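Local coordinates for protein GH62 arabinofuranosidase (Podospora anserina, PDB 4N4B) that probably removes terminal alpha-L-arabinofuranosyl side groups from xylan, acting as a secreted fungal glycoside hydrolase of family 62 with a beta-propeller fold, at residues 225-233 and 244-255. Sequence-based numbering, arbitrary orientation.
Sequences DGKYLLLVE and RSWTADSIRGPW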
loop_
_atom_site.group_PDB
_atom_site.type_symbol
_atom_site.label_atom_id
_atom_site.label_comp_id
_atom_site.label_asym_id
_atom_site.label_seq_id
_atom_site.Cartn_x
_atom_site.Cartn_y
_atom_site.Cartn_z
ATOM N N ASP A 225 16.563 -9.796 -9.254
ATOM C CA ASP A 225 17.965 -9.489 -9.442
ATOM C C ASP A 225 18.673 -8.880 -8.274
ATOM O O ASP A 225 19.854 -8.548 -8.344
ATOM C CB ASP A 225 18.156 -8.641 -10.700
ATOM C CG ASP A 225 17.620 -7.190 -10.510
ATOM O OD1 ASP A 225 17.057 -6.840 -9.485
ATOM O OD2 ASP A 225 17.933 -6.369 -11.357
ATOM N N GLY A 226 18.029 -8.716 -7.103
ATOM C CA GLY A 226 18.573 -8.214 -5.858
ATOM C C GLY A 226 18.486 -6.670 -5.695
ATOM O O GLY A 226 19.031 -6.123 -4.723
ATOM N N LYS A 227 17.876 -6.025 -6.674
ATOM C CA LYS A 227 17.604 -4.597 -6.504
ATOM C C LYS A 227 16.179 -4.397 -5.883
ATOM O O LYS A 227 15.483 -5.357 -5.590
ATOM C CB LYS A 227 17.708 -4.001 -7.826
ATOM C CG LYS A 227 19.208 -3.957 -8.316
ATOM C CD LYS A 227 19.257 -3.417 -9.720
ATOM C CE LYS A 227 20.606 -3.774 -10.406
ATOM N NZ LYS A 227 21.829 -3.611 -9.547
ATOM N N TYR A 228 15.875 -3.123 -5.689
ATOM C CA TYR A 228 14.646 -2.702 -4.967
ATOM C C TYR A 228 13.938 -1.721 -5.850
ATOM O O TYR A 228 14.499 -0.897 -6.583
ATOM C CB TYR A 228 14.988 -2.126 -3.647
ATOM C CG TYR A 228 15.620 -3.182 -2.754
ATOM C CD1 TYR A 228 14.898 -4.116 -2.041
ATOM C CD2 TYR A 228 17.015 -3.282 -2.747
ATOM C CE1 TYR A 228 15.556 -5.111 -1.277
ATOM C CE2 TYR A 228 17.636 -4.255 -2.037
ATOM C CZ TYR A 228 16.923 -5.130 -1.320
ATOM O OH TYR A 228 17.498 -6.144 -0.511
ATOM N N LEU A 229 12.601 -1.708 -5.697
ATOM C CA LEU A 229 11.642 -0.797 -6.441
ATOM C C LEU A 229 10.876 0.026 -5.388
ATOM O O LEU A 229 10.257 -0.600 -4.512
ATOM C CB LEU A 229 10.690 -1.630 -7.288
ATOM C CG LEU A 229 9.571 -0.906 -8.035
ATOM C CD1 LEU A 229 10.154 0.063 -9.033
ATOM C CD2 LEU A 229 8.554 -1.917 -8.599
ATOM N N LEU A 230 10.849 1.314 -5.555
ATOM C CA LEU A 230 10.113 2.222 -4.699
ATOM C C LEU A 230 9.070 2.843 -5.598
ATOM O O LEU A 230 9.318 3.416 -6.651
ATOM C CB LEU A 230 11.050 3.336 -4.166
ATOM C CG LEU A 230 10.348 4.517 -3.494
ATOM C CD1 LEU A 230 9.722 4.108 -2.205
ATOM C CD2 LEU A 230 11.358 5.602 -3.192
ATOM N N LEU A 231 7.823 2.779 -5.103
ATOM C CA LEU A 231 6.640 3.503 -5.661
ATOM C C LEU A 231 6.101 4.456 -4.625
ATOM O O LEU A 231 5.986 4.154 -3.426
ATOM C CB LEU A 231 5.508 2.475 -5.939
ATOM C CG LEU A 231 5.878 1.268 -6.799
ATOM C CD1 LEU A 231 4.665 0.369 -6.956
ATOM C CD2 LEU A 231 6.479 1.637 -8.137
ATOM N N VAL A 232 5.782 5.683 -5.057
ATOM C CA VAL A 232 5.121 6.678 -4.246
ATOM C C VAL A 232 4.039 7.384 -5.025
ATOM O O VAL A 232 4.204 7.662 -6.189
ATOM C CB VAL A 232 6.202 7.731 -3.704
ATOM C CG1 VAL A 232 5.483 8.658 -2.735
ATOM C CG2 VAL A 232 7.327 7.003 -2.930
ATOM N N GLU A 233 2.896 7.629 -4.327
ATOM C CA GLU A 233 1.774 8.339 -4.935
ATOM C C GLU A 233 2.057 9.847 -4.890
ATOM O O GLU A 233 2.534 10.386 -3.887
ATOM C CB GLU A 233 0.516 7.953 -4.187
ATOM C CG GLU A 233 -0.757 8.517 -4.839
ATOM C CD GLU A 233 -2.040 8.135 -4.175
ATOM O OE1 GLU A 233 -2.068 7.151 -3.397
ATOM O OE2 GLU A 233 -3.073 8.840 -4.428
ATOM N N ARG A 244 4.776 7.457 -9.025
ATOM C CA ARG A 244 6.182 7.619 -9.438
ATOM C C ARG A 244 6.972 6.453 -8.902
ATOM O O ARG A 244 6.636 5.808 -7.921
ATOM C CB ARG A 244 6.680 8.862 -8.732
ATOM C CG ARG A 244 5.931 10.106 -9.056
ATOM C CD ARG A 244 6.502 11.380 -8.440
ATOM N NE ARG A 244 7.773 11.737 -9.083
ATOM C CZ ARG A 244 8.725 12.409 -8.498
ATOM N NH1 ARG A 244 8.653 12.788 -7.266
ATOM N NH2 ARG A 244 9.830 12.652 -9.198
ATOM N N SER A 245 8.062 6.134 -9.612
ATOM C CA SER A 245 8.916 4.974 -9.329
ATOM C C SER A 245 10.421 5.269 -9.436
ATOM O O SER A 245 10.891 6.147 -10.226
ATOM C CB SER A 245 8.613 3.879 -10.293
ATOM O OG SER A 245 8.795 4.160 -11.663
ATOM N N TRP A 246 11.131 4.532 -8.605
ATOM C CA TRP A 246 12.614 4.609 -8.519
ATOM C C TRP A 246 13.098 3.204 -8.259
ATOM O O TRP A 246 12.408 2.279 -7.790
ATOM C CB TRP A 246 13.051 5.452 -7.336
ATOM C CG TRP A 246 12.697 6.892 -7.345
ATOM C CD1 TRP A 246 13.532 8.019 -7.594
ATOM C CD2 TRP A 246 11.432 7.512 -7.004
ATOM N NE1 TRP A 246 12.885 9.128 -7.484
ATOM C CE2 TRP A 246 11.569 8.907 -7.104
ATOM C CE3 TRP A 246 10.183 6.978 -6.588
ATOM C CZ2 TRP A 246 10.564 9.803 -6.758
ATOM C CZ3 TRP A 246 9.184 7.822 -6.285
ATOM C CH2 TRP A 246 9.348 9.220 -6.370
ATOM N N THR A 247 14.383 2.980 -8.554
ATOM C CA THR A 247 15.084 1.770 -8.172
ATOM C C THR A 247 16.371 2.028 -7.362
ATOM O O THR A 247 16.884 3.079 -7.373
ATOM C CB THR A 247 15.404 0.844 -9.350
ATOM O OG1 THR A 247 16.329 1.465 -10.230
ATOM C CG2 THR A 247 14.138 0.461 -10.088
ATOM N N ALA A 248 16.823 1.008 -6.666
ATOM C CA ALA A 248 18.022 1.089 -5.870
ATOM C C ALA A 248 18.656 -0.267 -5.655
ATOM O O ALA A 248 18.042 -1.264 -5.717
ATOM C CB ALA A 248 17.684 1.671 -4.506
ATOM N N ASP A 249 19.929 -0.229 -5.299
ATOM C CA ASP A 249 20.658 -1.414 -4.889
ATOM C C ASP A 249 20.515 -1.728 -3.433
ATOM O O ASP A 249 20.886 -2.773 -3.034
ATOM C CB ASP A 249 22.142 -1.228 -5.148
ATOM C CG ASP A 249 22.468 -1.179 -6.592
ATOM O OD1 ASP A 249 21.849 -1.826 -7.398
ATOM O OD2 ASP A 249 23.377 -0.444 -6.862
ATOM N N SER A 250 20.019 -0.780 -2.659
ATOM C CA SER A 250 19.806 -0.977 -1.226
ATOM C C SER A 250 18.454 -0.388 -0.812
ATOM O O SER A 250 18.037 0.543 -1.373
ATOM C CB SER A 250 20.915 -0.313 -0.397
ATOM O OG SER A 250 20.635 -0.243 0.951
ATOM N N ILE A 251 17.832 -0.999 0.180
ATOM C CA ILE A 251 16.638 -0.451 0.822
ATOM C C ILE A 251 16.896 0.968 1.344
ATOM O O ILE A 251 16.020 1.759 1.427
ATOM C CB ILE A 251 16.098 -1.402 1.907
ATOM C CG1 ILE A 251 15.711 -2.725 1.258
ATOM C CG2 ILE A 251 14.905 -0.776 2.623
ATOM C CD1 ILE A 251 15.509 -3.854 2.209
ATOM N N ARG A 252 18.134 1.253 1.684
ATOM C CA ARG A 252 18.549 2.513 2.177
ATOM C C ARG A 252 18.811 3.573 1.111
ATOM O O ARG A 252 19.105 4.718 1.505
ATOM C CB ARG A 252 19.820 2.391 3.101
ATOM C CG ARG A 252 19.699 1.388 4.171
ATOM C CD ARG A 252 20.852 1.537 5.227
ATOM N NE ARG A 252 20.704 0.522 6.269
ATOM C CZ ARG A 252 21.037 -0.754 6.088
ATOM N NH1 ARG A 252 21.600 -1.157 4.929
ATOM N NH2 ARG A 252 20.759 -1.649 7.013
ATOM N N GLY A 253 18.644 3.228 -0.157
ATOM C CA GLY A 253 18.973 4.128 -1.217
ATOM C C GLY A 253 20.494 4.074 -1.483
ATOM O O GLY A 253 21.166 3.270 -0.865
ATOM N N PRO A 254 20.991 4.913 -2.402
ATOM C CA PRO A 254 20.228 6.000 -2.991
ATOM C C PRO A 254 19.293 5.451 -4.092
ATOM O O PRO A 254 19.563 4.494 -4.706
ATOM C CB PRO A 254 21.327 6.928 -3.645
ATOM C CG PRO A 254 22.461 6.018 -3.892
ATOM C CD PRO A 254 22.443 4.965 -2.771
ATOM N N TRP A 255 18.254 6.272 -4.322
ATOM C CA TRP A 255 17.212 5.924 -5.305
ATOM C C TRP A 255 17.399 6.651 -6.657
ATOM O O TRP A 255 17.519 7.877 -6.652
ATOM C CB TRP A 255 15.809 6.248 -4.733
ATOM C CG TRP A 255 15.443 5.430 -3.548
ATOM C CD1 TRP A 255 15.581 5.802 -2.212
ATOM C CD2 TRP A 255 14.948 4.084 -3.539
ATOM N NE1 TRP A 255 15.244 4.703 -1.411
ATOM C CE2 TRP A 255 14.842 3.683 -2.191
ATOM C CE3 TRP A 255 14.659 3.168 -4.542
ATOM C CZ2 TRP A 255 14.455 2.380 -1.838
ATOM C CZ3 TRP A 255 14.201 1.899 -4.188
ATOM C CH2 TRP A 255 14.129 1.524 -2.868
HETATM O O HOH W 1 21.429 -4.983 -4.714
#
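Tyr228 pairs with Ala248, Leu230 with Trp246 and Val232 with Arg244 as hydrogen-bonded positions of an antiparallel beta hairpin, the two middle strands of one four-stranded propeller blade. The bond from Leu230 N to Trp246 O (2.9 Å) is nearly straight at 175°. Leu229 and Leu231 face the other side of the sheet, beside Thr247 and Ser245.

Tyr228 CB rests 3.8 Å from Trp255 CH2, CD2 passes Ala248 O, and CE2 reaches Asp249 O at the ring edge. With CG anti to the carbonyl carbon (chi1 -64°), the ring slides beneath Ile251 CG1, which sits 3.6 Å from the Tyr228 ring centroid in a CH-pi contact. Tyr228 CD1, CE1 and CZ lie under Ile251 CG1, CE1 closest at 3.5 Å; CE1, CZ and OH also meet Ile251 CD1. With an alanine in its place, Ile251, also touched by His176 and Phe178, would probably lose this ring face, and a gap would open beside the turn from Ser250 to Gly253.

Further along the same face, the six-membered ring of Trp255 lies between Ala248 CB and Leu230 CB, the latter 3.7 Å from its centroid. Met207 of strand 204-208 packs on Leu230, Trp246 and Trp255. At the hairpin's exposed end a water bridges Gly226 O and Asp249 O, while Lys227 NZ meets Asp249 OD1 on its syn side at 2.8 Å, 23° out of the carboxylate plane.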